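Local coordinates for aldose 1-epimerase (Escherichia coli, PDB 3NRE), which probably catalyses the interconversion of the alpha and beta anomers of aldose sugars, at residues Q73-E77 / G87-E91; V130-V134 / G145-H149; R57-F63 / D261-R265; L51-A55 / Y113-V117; A230-F236 / C252-H258. The contacts are given in a common frame with arbitrary orientation. Numbering follows the deposited sequence.

Interaction 1. Residues Q73-E77 / G87-E91; sequences QPNVE and GWLGE
L89, N75 and V76 carry this small contact between two parts of the loop that runs from strand 68-71 to strand 93-97. Q73, P74 and V76 are extended, while N75 (phi/psi -111/-13) and E77 (-65/-30) are not; residues 87-89 form a single 3-10 turn closed by G90 N to G87 O at 3.1 Å. The backbones stay well apart, with the nearest CA atoms, those of N75 and L89, separated by 8.5 Å, so side chains alone bridge the gap. L89 (chi1 m, chi2 t) reaches across with CD1, which lies 3.6 Å from N75 ND2 and 4.1 Å from V76 CG1. V76, with chi1 m, also sets CG1 3.9 Å from W88 CZ2, touching the indole obliquely. N75 (chi1 p) brings ND2 to the edge of that indole, 3.9 Å from W88 NE1. Both atoms are donors, so the pair is no hydrogen bond; W88 NE1 donates instead to G85 O, and N75 OD1 accepts from L83 N. W88 leaves its backbone sideways with chi1 p, and its ring also stacks on F49 and meets H84 edge-to-face. The arrangement is that of a long irregular loop folded back on itself around a 3-10 turn, presenting W88 about 5 Å from a bound PEG, a ligand that may mark the sugar pocket expected of a mutarotase.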
# COMPACT_ATOMS: atom_id res chain seq x y z
N GLN A 73 4.51 -5.29 -19.15
CA GLN A 73 3.42 -4.78 -19.99
C GLN A 73 2.40 -4.15 -19.08
O GLN A 73 2.20 -4.64 -17.98
CB GLN A 73 2.71 -5.90 -20.76
CG GLN A 73 3.61 -6.55 -21.77
CD GLN A 73 2.88 -7.62 -22.57
OE1 GLN A 73 2.51 -8.69 -22.05
NE2 GLN A 73 2.67 -7.35 -23.85
N PRO A 74 1.71 -3.10 -19.57
CA PRO A 74 0.71 -2.46 -18.73
C PRO A 74 -0.35 -3.44 -18.25
O PRO A 74 -0.71 -4.38 -19.00
CB PRO A 74 0.10 -1.38 -19.64
CG PRO A 74 0.47 -1.72 -20.96
CD PRO A 74 1.74 -2.53 -20.92
N ASN A 75 -0.75 -3.28 -16.99
CA ASN A 75 -1.71 -4.19 -16.35
C ASN A 75 -3.07 -3.55 -16.07
O ASN A 75 -4.04 -4.26 -15.77
CB ASN A 75 -1.12 -4.87 -15.09
CG ASN A 75 -0.66 -3.90 -14.02
OD1 ASN A 75 -0.51 -2.71 -14.26
ND2 ASN A 75 -0.44 -4.42 -12.81
N VAL A 76 -3.16 -2.23 -16.16
CA VAL A 76 -4.45 -1.54 -16.04
C VAL A 76 -4.61 -0.62 -17.25
O VAL A 76 -3.64 -0.12 -17.80
CB VAL A 76 -4.59 -0.77 -14.70
CG1 VAL A 76 -4.59 -1.70 -13.53
CG2 VAL A 76 -3.47 0.35 -14.49
N GLU A 77 -5.85 -0.46 -17.70
CA GLU A 77 -6.13 0.27 -18.94
C GLU A 77 -5.74 1.74 -18.85
O GLU A 77 -5.36 2.35 -19.84
CB GLU A 77 -7.61 0.16 -19.33
CG GLU A 77 -8.57 0.76 -18.31
N GLY A 87 -1.06 -8.72 -7.41
CA GLY A 87 -1.93 -9.17 -6.34
C GLY A 87 -3.27 -8.45 -6.29
O GLY A 87 -4.34 -9.07 -6.19
N TRP A 88 -3.19 -7.13 -6.37
CA TRP A 88 -4.39 -6.30 -6.32
C TRP A 88 -5.41 -6.56 -7.43
O TRP A 88 -6.54 -6.10 -7.31
CB TRP A 88 -4.02 -4.81 -6.26
CG TRP A 88 -3.37 -4.25 -7.52
CD1 TRP A 88 -2.34 -4.80 -8.26
CD2 TRP A 88 -3.69 -3.02 -8.15
NE1 TRP A 88 -2.02 -3.94 -9.29
CE2 TRP A 88 -2.84 -2.86 -9.25
CE3 TRP A 88 -4.59 -1.99 -7.85
CZ2 TRP A 88 -2.87 -1.73 -10.06
CZ3 TRP A 88 -4.64 -0.88 -8.65
CH2 TRP A 88 -3.79 -0.75 -9.76
N LEU A 89 -5.01 -7.21 -8.53
CA LEU A 89 -5.84 -7.49 -9.66
C LEU A 89 -6.30 -8.97 -9.74
O LEU A 89 -7.07 -9.33 -10.63
CB LEU A 89 -5.10 -7.16 -10.96
CG LEU A 89 -4.60 -5.72 -11.06
CD1 LEU A 89 -3.83 -5.56 -12.39
CD2 LEU A 89 -5.77 -4.78 -10.99
N GLY A 90 -5.76 -9.80 -8.89
CA GLY A 90 -6.00 -11.26 -8.97
C GLY A 90 -7.07 -11.74 -8.01
O GLY A 90 -7.47 -11.01 -7.07
N GLU A 91 -7.55 -12.93 -8.24
CA GLU A 91 -8.51 -13.53 -7.33
C GLU A 91 -7.79 -14.45 -6.34
O GLU A 91 -7.04 -15.35 -6.74
CB GLU A 91 -9.57 -14.30 -8.10
CG GLU A 91 -10.52 -13.44 -8.91
CD GLU A 91 -11.71 -14.24 -9.38
OE1 GLU A 91 -12.61 -14.51 -8.55
OE2 GLU A 91 -11.73 -14.62 -10.58

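Interaction 2. Residues V130-V134 / G145-H149; sequences VTLSV and GTGWH
W148 lays its indole against L132: L132 CD1 sits 3.9 Å from the centroid of the six-membered ring, 28° off the ring normal, a CH-pi contact over one face, while L132 CG approaches W148 CZ2 at 3.5 Å. The rotamers that achieve this are chi1 m with chi2 -92° for W148 and m, t for L132. V130 (chi1 t) meets the same indole along its NE1-CZ2 side, its CG1 3.3 Å from W148 NE1 and 3.7 Å from W148 CZ2; that NE1 donates its hydrogen bond to Q119 OE1. Both stretches are extended, but they belong to different antiparallel sheets, 130-134 to strand 127-136 and 147-149 to strand 142-153. They pass face to face as in the beta-sandwich of galactose mutarotases, with axes 8.9 Å apart at closest, N-to-C directions 129° apart and no hydrogen bond between them. The nearest CA atoms are those of L132 and T146, 7.1 Å apart. There L132 CD1 fits 4.1 Å from T146 CB and 3.4 Å from G147 O. V134 (chi1 p) extends the interface, its CG1 4.1 Å from T146 CG2, while T146 OG1 is hydrogen-bonded to S282 OG.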
# COMPACT_ATOMS: atom_id res chain seq x y z
N VAL A 130 -1.68 -6.90 9.47
CA VAL A 130 -1.74 -7.49 8.15
C VAL A 130 -0.31 -7.87 7.77
O VAL A 130 0.60 -7.07 7.96
CB VAL A 130 -2.28 -6.51 7.08
CG1 VAL A 130 -2.41 -7.26 5.76
CG2 VAL A 130 -3.65 -5.86 7.50
N THR A 131 -0.12 -9.10 7.29
CA THR A 131 1.17 -9.67 6.99
C THR A 131 1.17 -10.20 5.53
O THR A 131 0.30 -11.01 5.15
CB THR A 131 1.43 -10.81 8.03
OG1 THR A 131 1.35 -10.26 9.36
CG2 THR A 131 2.78 -11.54 7.83
N LEU A 132 2.13 -9.76 4.71
CA LEU A 132 2.35 -10.29 3.38
C LEU A 132 3.66 -11.08 3.36
O LEU A 132 4.67 -10.58 3.85
CB LEU A 132 2.47 -9.15 2.37
CG LEU A 132 1.20 -8.51 1.78
CD1 LEU A 132 1.64 -7.23 1.11
CD2 LEU A 132 0.47 -9.50 0.80
N SER A 133 3.61 -12.31 2.83
CA SER A 133 4.76 -13.18 2.67
C SER A 133 4.75 -13.71 1.25
O SER A 133 3.76 -14.32 0.82
CB SER A 133 4.73 -14.37 3.64
OG SER A 133 4.50 -13.93 4.97
N VAL A 134 5.85 -13.48 0.52
CA VAL A 134 5.91 -13.77 -0.90
C VAL A 134 7.09 -14.67 -1.17
O VAL A 134 8.16 -14.44 -0.62
CB VAL A 134 5.98 -12.47 -1.76
CG1 VAL A 134 7.14 -11.56 -1.38
CG2 VAL A 134 6.04 -12.77 -3.27
N GLY A 145 9.54 -6.70 -3.47
CA GLY A 145 9.10 -5.82 -2.40
C GLY A 145 7.62 -6.06 -2.10
O GLY A 145 6.93 -6.73 -2.83
N THR A 146 7.18 -5.45 -1.01
CA THR A 146 5.79 -5.52 -0.54
C THR A 146 5.36 -4.19 0.04
O THR A 146 6.19 -3.29 0.38
CB THR A 146 5.64 -6.60 0.57
OG1 THR A 146 6.67 -6.41 1.55
CG2 THR A 146 5.75 -7.97 -0.01
N GLY A 147 4.04 -4.05 0.14
CA GLY A 147 3.49 -2.84 0.69
C GLY A 147 2.01 -2.89 0.62
O GLY A 147 1.45 -3.91 0.27
N TRP A 148 1.42 -1.79 1.02
CA TRP A 148 -0.02 -1.63 0.97
C TRP A 148 -0.38 -0.24 0.58
O TRP A 148 0.41 0.71 0.70
CB TRP A 148 -0.65 -1.93 2.35
CG TRP A 148 -0.62 -3.34 2.79
CD1 TRP A 148 -1.59 -4.32 2.61
CD2 TRP A 148 0.44 -3.96 3.53
NE1 TRP A 148 -1.15 -5.52 3.19
CE2 TRP A 148 0.08 -5.32 3.75
CE3 TRP A 148 1.69 -3.51 3.99
CZ2 TRP A 148 0.91 -6.20 4.44
CZ3 TRP A 148 2.53 -4.39 4.64
CH2 TRP A 148 2.11 -5.73 4.89
N HIS A 149 -1.65 -0.13 0.16
CA HIS A 149 -2.21 1.09 -0.35
C HIS A 149 -3.53 1.40 0.34
O HIS A 149 -4.60 1.23 -0.25
CB HIS A 149 -2.32 0.95 -1.87
CG HIS A 149 -2.63 2.21 -2.59
ND1 HIS A 149 -3.85 2.84 -2.48
CD2 HIS A 149 -1.94 2.90 -3.53
CE1 HIS A 149 -3.89 3.89 -3.30
NE2 HIS A 149 -2.74 3.93 -3.97

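Interaction 3. Residues R57-F63 / D261-R265; sequences RVSGNRF and DDHHR
Both oxygens of the D261 carboxylate are used by S59: OD1 accepts from S59 N (2.9 Å, 174°) and OD2 accepts from S59 OG (2.7 Å; chi1 p). D261 itself has a left-handed backbone (70/22), with its CA 5.3 Å from that of V58, and its N donates to a water (3.2 Å) that in turn donates to R57 O (2.8 Å). Next, the 3-10 segment 262-264, with H264 N bonded to D261 O at 3.0 Å, presents two imidazoles. H264 NE2 donates to R62 O at 3.2 Å. H263 (chi1 m) turns its edge to the face of F63 (centroids 4.5 Å apart, planes at 61°) and takes V58 CG2 over its own face, 3.8 Å from the centroid; its NE2 pairs with Y113 OH. R57 leads away to a salt bridge with D79. The S59 that binds the carboxylate lies in the V58-N61 turn, closed by N61 N to V58 O at 2.9 Å, with S59 at -58/131 and G60 at 88/-5: a type II beta turn, clasped by the aspartate of another loop.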
# COMPACT_ATOMS: atom_id res chain seq x y z
N ARG A 57 5.57 1.90 -9.88
CA ARG A 57 5.88 1.71 -11.29
C ARG A 57 7.39 1.58 -11.49
O ARG A 57 8.15 2.11 -10.67
CB ARG A 57 5.47 2.98 -12.03
CG ARG A 57 3.98 3.35 -11.90
CD ARG A 57 3.64 4.69 -12.44
NE ARG A 57 2.18 4.95 -12.30
CZ ARG A 57 1.58 5.38 -11.20
NH1 ARG A 57 2.28 5.65 -10.11
NH2 ARG A 57 0.24 5.52 -11.22
N VAL A 58 7.80 0.91 -12.57
CA VAL A 58 9.21 0.85 -12.98
C VAL A 58 9.30 1.67 -14.28
O VAL A 58 8.73 1.27 -15.30
CB VAL A 58 9.67 -0.55 -13.24
CG1 VAL A 58 11.18 -0.54 -13.66
CG2 VAL A 58 9.41 -1.49 -12.01
N SER A 59 9.95 2.84 -14.21
CA SER A 59 9.92 3.74 -15.37
C SER A 59 10.47 3.08 -16.59
O SER A 59 11.54 2.43 -16.56
CB SER A 59 10.53 5.10 -15.07
OG SER A 59 11.86 4.92 -14.70
N GLY A 60 9.70 3.19 -17.68
CA GLY A 60 10.04 2.56 -18.94
C GLY A 60 9.53 1.13 -19.12
O GLY A 60 9.68 0.55 -20.19
N ASN A 61 8.93 0.58 -18.07
CA ASN A 61 8.42 -0.81 -18.07
C ASN A 61 9.53 -1.79 -18.43
O ASN A 61 9.31 -2.76 -19.14
CB ASN A 61 7.25 -0.97 -19.04
CG ASN A 61 5.95 -0.44 -18.51
OD1 ASN A 61 5.68 -0.49 -17.30
ND2 ASN A 61 5.10 0.04 -19.43
N ARG A 62 10.72 -1.51 -17.93
CA ARG A 62 11.86 -2.41 -18.12
C ARG A 62 12.91 -2.23 -17.04
O ARG A 62 12.95 -1.20 -16.34
CB ARG A 62 12.46 -2.29 -19.53
CG ARG A 62 12.70 -0.89 -20.05
CD ARG A 62 13.81 -0.17 -19.38
NE ARG A 62 15.07 -0.94 -19.32
CZ ARG A 62 16.09 -0.63 -18.53
NH1 ARG A 62 16.07 0.50 -17.81
NH2 ARG A 62 17.13 -1.43 -18.47
N PHE A 63 13.76 -3.23 -16.89
CA PHE A 63 14.84 -3.18 -15.94
C PHE A 63 15.84 -4.29 -16.25
O PHE A 63 15.53 -5.22 -16.95
CB PHE A 63 14.31 -3.27 -14.47
CG PHE A 63 13.69 -4.58 -14.10
CD1 PHE A 63 12.35 -4.83 -14.30
CD2 PHE A 63 14.47 -5.59 -13.51
CE1 PHE A 63 11.78 -6.03 -13.95
CE2 PHE A 63 13.90 -6.80 -13.16
CZ PHE A 63 12.56 -7.03 -13.39
N ASP A 261 11.29 3.03 -8.25
CA ASP A 261 12.34 2.90 -9.26
C ASP A 261 13.60 2.28 -8.67
O ASP A 261 14.67 2.43 -9.22
CB ASP A 261 12.67 4.24 -9.95
CG ASP A 261 12.03 4.38 -11.33
OD1 ASP A 261 11.22 3.52 -11.69
OD2 ASP A 261 12.40 5.36 -12.07
N ASP A 262 13.48 1.55 -7.54
CA ASP A 262 14.64 0.85 -7.01
C ASP A 262 15.13 -0.20 -8.01
O ASP A 262 16.29 -0.58 -7.99
CB ASP A 262 14.34 0.18 -5.67
CG ASP A 262 14.77 1.01 -4.46
OD1 ASP A 262 15.50 2.02 -4.59
OD2 ASP A 262 14.44 0.56 -3.34
N HIS A 263 14.27 -0.64 -8.91
CA HIS A 263 14.72 -1.59 -9.94
C HIS A 263 15.89 -1.03 -10.79
O HIS A 263 16.62 -1.79 -11.43
CB HIS A 263 13.58 -1.94 -10.90
CG HIS A 263 12.63 -2.95 -10.38
ND1 HIS A 263 11.62 -2.64 -9.50
CD2 HIS A 263 12.49 -4.27 -10.66
CE1 HIS A 263 10.91 -3.72 -9.25
NE2 HIS A 263 11.40 -4.72 -9.96
N HIS A 264 16.03 0.29 -10.80
CA HIS A 264 17.08 0.99 -11.54
C HIS A 264 18.32 1.36 -10.73
O HIS A 264 19.30 1.85 -11.28
CB HIS A 264 16.54 2.28 -12.15
CG HIS A 264 15.44 2.04 -13.14
ND1 HIS A 264 14.37 2.90 -13.29
CD2 HIS A 264 15.24 1.03 -14.02
CE1 HIS A 264 13.56 2.42 -14.22
NE2 HIS A 264 14.06 1.29 -14.67
N ARG A 265 18.30 1.11 -9.42
CA ARG A 265 19.41 1.51 -8.54
C ARG A 265 20.37 0.32 -8.35
O ARG A 265 20.00 -0.82 -8.64
CB ARG A 265 18.87 1.94 -7.18
CG ARG A 265 18.11 3.18 -7.22
CD ARG A 265 17.87 3.84 -5.89
NE ARG A 265 17.13 5.07 -6.20
CZ ARG A 265 15.80 5.15 -6.31
NH1 ARG A 265 15.04 4.10 -6.09
NH2 ARG A 265 15.23 6.30 -6.66
O HOH W 1 8.70 1.17 -8.13

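Interaction 4. Residues L51-A55 / Y113-V117; sequences LVPFA and YHYRV
A proline knob, P53, fits between two tyrosine rings. The peptide bond before P53 is cis, kinking the chain just after strand 48-51 and driving the pyrrolidine toward residues 113-117, where Y113, Y115 and V117 project from an extended backbone and H114 points away. P53 CG rests over the face of Y113 (chi1 m), 4.0 Å from the ring centroid and 24° off its normal, a CH-pi contact; P53 CB lies over the face of Y115 (chi1 p), and P53 CD is 3.7 Å from Y115 CE2. V52, chi1 p, fills the next hollow, where V52 CG2 is 4.2 Å from Y115 CE1 and V52 CG1 is 4.1 Å from V117 CG1. On the other flank F54 (chi1 p, chi2 90°) swings its ring in so that CE2 reaches 3.8 Å from Y113 CE1; the two rings meet obliquely, centroids 5.7 Å apart and planes at 53°. CA atoms are nearest at P53-Y113 (7.4 Å) and V52-V117 (7.9 Å). The loop leaving one sheet of the sandwich is thereby packed on strand 114-123 of the other. No hydrogen bond crosses the contact: Y113 OH is bonded to P143 O and Y115 OH to D86 OD2. The chemistry is thus apolar, with complementary shape doing the joining and the tyrosine hydroxyls satisfied by partners beyond the interface.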
# COMPACT_ATOMS: atom_id res chain seq x y z
N LEU A 51 0.39 -4.64 -2.26
CA LEU A 51 1.34 -4.40 -3.34
C LEU A 51 2.34 -5.57 -3.37
O LEU A 51 3.14 -5.72 -2.42
CB LEU A 51 2.06 -3.05 -3.07
CG LEU A 51 1.13 -1.85 -2.76
CD1 LEU A 51 1.93 -0.60 -2.38
CD2 LEU A 51 0.17 -1.56 -3.90
N VAL A 52 2.26 -6.40 -4.40
CA VAL A 52 3.16 -7.57 -4.56
C VAL A 52 3.16 -7.94 -6.04
O VAL A 52 2.10 -8.01 -6.67
CB VAL A 52 2.65 -8.74 -3.67
CG1 VAL A 52 1.17 -9.19 -4.06
CG2 VAL A 52 3.57 -9.91 -3.79
N PRO A 53 4.35 -8.17 -6.64
CA PRO A 53 5.65 -8.40 -6.02
C PRO A 53 6.55 -7.17 -5.94
O PRO A 53 7.75 -7.28 -5.66
CB PRO A 53 6.26 -9.44 -6.97
CG PRO A 53 5.78 -9.00 -8.32
CD PRO A 53 4.33 -8.62 -8.03
N PHE A 54 5.99 -5.99 -6.16
CA PHE A 54 6.63 -4.71 -5.80
C PHE A 54 5.60 -3.63 -5.87
O PHE A 54 4.46 -3.88 -6.29
CB PHE A 54 7.85 -4.38 -6.68
CG PHE A 54 7.54 -4.32 -8.13
CD1 PHE A 54 7.15 -3.15 -8.72
CD2 PHE A 54 7.75 -5.41 -8.94
CE1 PHE A 54 6.91 -3.09 -10.08
CE2 PHE A 54 7.51 -5.36 -10.31
CZ PHE A 54 7.08 -4.19 -10.88
N ALA A 55 5.95 -2.46 -5.38
CA ALA A 55 5.00 -1.35 -5.35
C ALA A 55 5.32 -0.34 -6.44
O ALA A 55 6.49 -0.17 -6.86
CB ALA A 55 5.07 -0.65 -4.01
N TYR A 113 7.43 -12.01 -13.16
CA TYR A 113 7.53 -12.63 -11.84
C TYR A 113 6.50 -13.76 -11.67
O TYR A 113 5.29 -13.56 -11.89
CB TYR A 113 7.27 -11.61 -10.75
CG TYR A 113 8.33 -10.55 -10.52
CD1 TYR A 113 8.49 -9.48 -11.39
CD2 TYR A 113 9.11 -10.58 -9.39
CE1 TYR A 113 9.43 -8.48 -11.12
CE2 TYR A 113 10.03 -9.62 -9.13
CZ TYR A 113 10.19 -8.55 -10.00
OH TYR A 113 11.14 -7.60 -9.70
N HIS A 114 6.97 -14.94 -11.26
CA HIS A 114 6.10 -16.04 -10.84
C HIS A 114 6.30 -16.19 -9.33
O HIS A 114 7.43 -16.20 -8.84
CB HIS A 114 6.48 -17.36 -11.54
CG HIS A 114 6.19 -17.37 -13.01
ND1 HIS A 114 6.25 -18.53 -13.76
CD2 HIS A 114 5.84 -16.38 -13.86
CE1 HIS A 114 5.96 -18.24 -15.02
NE2 HIS A 114 5.70 -16.95 -15.10
N TYR A 115 5.20 -16.35 -8.59
CA TYR A 115 5.29 -16.37 -7.14
C TYR A 115 3.97 -16.82 -6.52
O TYR A 115 2.94 -16.95 -7.21
CB TYR A 115 5.65 -14.98 -6.56
CG TYR A 115 4.67 -13.93 -7.01
CD1 TYR A 115 3.49 -13.72 -6.30
CD2 TYR A 115 4.86 -13.20 -8.19
CE1 TYR A 115 2.57 -12.79 -6.72
CE2 TYR A 115 3.95 -12.29 -8.61
CZ TYR A 115 2.81 -12.08 -7.87
OH TYR A 115 1.83 -11.20 -8.27
N ARG A 116 4.08 -17.16 -5.23
CA ARG A 116 2.92 -17.39 -4.36
C ARG A 116 2.99 -16.36 -3.23
O ARG A 116 4.06 -16.06 -2.70
CB ARG A 116 2.97 -18.82 -3.80
CG ARG A 116 1.90 -19.22 -2.79
CD ARG A 116 2.11 -20.71 -2.33
NE ARG A 116 1.14 -21.13 -1.32
CZ ARG A 116 0.06 -21.90 -1.53
NH1 ARG A 116 -0.24 -22.36 -2.75
NH2 ARG A 116 -0.73 -22.25 -0.51
N VAL A 117 1.85 -15.79 -2.88
CA VAL A 117 1.83 -14.84 -1.77
C VAL A 117 0.69 -15.19 -0.84
O VAL A 117 -0.36 -15.56 -1.33
CB VAL A 117 1.76 -13.39 -2.26
CG1 VAL A 117 0.60 -13.17 -3.30
CG2 VAL A 117 1.65 -12.38 -1.11

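Interaction 5. Residues A230-F236 / C252-H258; sequences APCYFIF and CLEPMSH
C232, F234 and F236 share one sheet face with C252, E254 and M256; Y233 and I235 share the other with L253 and P255. F234, its chi1 of -97° between wells, meets selenomethionine M256 (m, t, p) in an oblique Met-aromatic contact, M256 SE lying 3.4 Å from F234 CD1. F236 (chi1 t) swings its ring away, leaving C252 SG (chi1 m) at the ring edge, 5.3 Å from the centroid. E254 (m, t, chi3 33°) slots between F234 and F236, with OE1 3.6 Å from F234 CB and OE2 3.7 Å from F236 CB. On the reverse face I235 (m, m) sets CD1 3.7 Å from L253 CG (L253: t, t). The strands are antiparallel (159°, axes 4.5 Å apart). Hydrogen bonds run from F234 N to E254 O (3.0 Å), E254 N to F234 O (2.8 Å), F236 N to C252 O (3.0 Å), C252 N to F236 O (2.9 Å) and M256 N to C232 O (3.1 Å). Within the sheet, strand 200-205 flanks 232-237, and strand 142-153 flanks 250-256.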
# COMPACT_ATOMS: atom_id res chain seq x y z
N ALA A 230 9.51 0.08 7.18
CA ALA A 230 9.51 0.52 5.79
C ALA A 230 10.30 1.82 5.65
O ALA A 230 10.16 2.71 6.46
CB ALA A 230 8.08 0.73 5.35
N PRO A 231 11.09 1.96 4.57
CA PRO A 231 11.93 3.14 4.35
C PRO A 231 11.27 4.27 3.54
O PRO A 231 11.80 5.38 3.52
CB PRO A 231 13.08 2.57 3.54
CG PRO A 231 12.44 1.51 2.73
CD PRO A 231 11.50 0.84 3.71
N CYS A 232 10.15 3.97 2.85
CA CYS A 232 9.50 4.94 1.98
C CYS A 232 7.99 4.87 2.13
O CYS A 232 7.47 3.82 2.44
CB CYS A 232 9.87 4.67 0.53
SG CYS A 232 11.63 4.81 0.18
N TYR A 233 7.33 6.00 1.92
CA TYR A 233 5.86 6.07 1.87
C TYR A 233 5.48 6.99 0.71
O TYR A 233 6.20 7.92 0.38
CB TYR A 233 5.27 6.55 3.21
CG TYR A 233 5.57 7.98 3.68
CD1 TYR A 233 4.77 9.05 3.32
CD2 TYR A 233 6.62 8.26 4.57
CE1 TYR A 233 5.04 10.36 3.78
CE2 TYR A 233 6.86 9.54 5.04
CZ TYR A 233 6.09 10.58 4.63
OH TYR A 233 6.32 11.86 5.09
N PHE A 234 4.32 6.70 0.09
CA PHE A 234 3.70 7.63 -0.86
C PHE A 234 2.48 8.29 -0.22
O PHE A 234 1.79 7.71 0.60
CB PHE A 234 3.27 6.90 -2.18
CG PHE A 234 4.26 7.02 -3.33
CD1 PHE A 234 5.44 6.27 -3.32
CD2 PHE A 234 4.03 7.85 -4.41
CE1 PHE A 234 6.36 6.37 -4.35
CE2 PHE A 234 4.95 7.93 -5.43
CZ PHE A 234 6.09 7.20 -5.42
N ILE A 235 2.22 9.52 -0.59
CA ILE A 235 1.01 10.21 -0.21
C ILE A 235 0.26 10.45 -1.51
O ILE A 235 0.84 10.93 -2.51
CB ILE A 235 1.27 11.59 0.41
CG1 ILE A 235 2.04 11.47 1.72
CG2 ILE A 235 -0.04 12.37 0.63
CD1 ILE A 235 1.33 10.65 2.84
N PHE A 236 -1.04 10.15 -1.48
CA PHE A 236 -1.96 10.47 -2.54
C PHE A 236 -3.11 11.33 -2.02
O PHE A 236 -3.77 10.95 -1.05
CB PHE A 236 -2.50 9.17 -3.19
CG PHE A 236 -3.40 9.44 -4.32
CD1 PHE A 236 -2.93 10.15 -5.40
CD2 PHE A 236 -4.71 9.06 -4.32
CE1 PHE A 236 -3.74 10.45 -6.45
CE2 PHE A 236 -5.56 9.37 -5.38
CZ PHE A 236 -5.07 10.05 -6.45
N CYS A 252 -4.43 8.78 0.68
CA CYS A 252 -3.67 7.54 0.91
C CYS A 252 -2.33 7.84 1.50
O CYS A 252 -1.68 8.82 1.16
CB CYS A 252 -3.45 6.78 -0.37
SG CYS A 252 -4.96 6.46 -1.26
N LEU A 253 -1.92 6.98 2.43
CA LEU A 253 -0.53 7.00 2.95
C LEU A 253 -0.11 5.57 2.76
O LEU A 253 -0.62 4.67 3.44
CB LEU A 253 -0.43 7.43 4.42
CG LEU A 253 0.99 7.62 4.93
CD1 LEU A 253 0.99 8.53 6.18
CD2 LEU A 253 1.73 6.28 5.22
N GLU A 254 0.82 5.34 1.83
CA GLU A 254 1.13 3.98 1.29
C GLU A 254 2.51 3.51 1.73
O GLU A 254 3.51 3.97 1.18
CB GLU A 254 1.12 3.98 -0.23
CG GLU A 254 -0.11 4.66 -0.85
CD GLU A 254 0.11 5.06 -2.34
OE1 GLU A 254 0.86 4.37 -3.12
OE2 GLU A 254 -0.50 6.11 -2.63
N PRO A 255 2.59 2.58 2.69
CA PRO A 255 3.91 2.07 3.07
C PRO A 255 4.49 1.10 2.05
O PRO A 255 3.79 0.24 1.46
CB PRO A 255 3.65 1.37 4.38
CG PRO A 255 2.21 0.86 4.19
CD PRO A 255 1.53 1.95 3.48
N MSE A 256 5.80 1.26 1.80
CA MSE A 256 6.47 0.42 0.85
C MSE A 256 7.78 -0.00 1.41
O MSE A 256 8.48 0.79 2.06
CB MSE A 256 6.76 1.19 -0.47
CG MSE A 256 5.53 1.68 -1.18
SE MSE A 256 6.16 3.03 -2.47
CE MSE A 256 7.47 2.15 -3.39
N SER A 257 8.15 -1.24 1.10
CA SER A 257 9.40 -1.80 1.58
C SER A 257 10.63 -1.33 0.79
O SER A 257 11.77 -1.69 1.14
CB SER A 257 9.34 -3.33 1.51
OG SER A 257 9.41 -3.79 0.18
N HIS A 258 10.38 -0.51 -0.23
CA HIS A 258 11.42 -0.04 -1.13
C HIS A 258 11.06 1.31 -1.69
O HIS A 258 9.94 1.74 -1.51
CB HIS A 258 11.66 -1.05 -2.24
CG HIS A 258 10.49 -1.21 -3.17
ND1 HIS A 258 10.38 -0.51 -4.35
CD2 HIS A 258 9.40 -2.01 -3.09
CE1 HIS A 258 9.25 -0.85 -4.94
NE2 HIS A 258 8.62 -1.74 -4.20

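How the interactions relate
Interactions 2 and 5 share a sheet: T146 O and S257 N are 2.9 Å apart, W148 N and P255 O 3.2 Å. Interaction 4 borders interaction 2 through G147 O and L51 N (2.8 Å) and G145 N and P53 O (2.9 Å). It meets interaction 3 through H263 NE2 and Y113 OH (2.9 Å), and interaction 5 through A55 N and H258 NE2 (3.0 Å). Interaction 1 packs on interaction 4, G87 CA lying 3.9 Å from V52 CG1. Bound PEG, probably from crystallisation, hydrogen-bonds H149 and R57 and lies near F234 and W88, which suggests that interactions 1, 2, 3 and 5 border a common pocket, possibly the sugar site, though the centres of 1 and 5 are 20 Å apart.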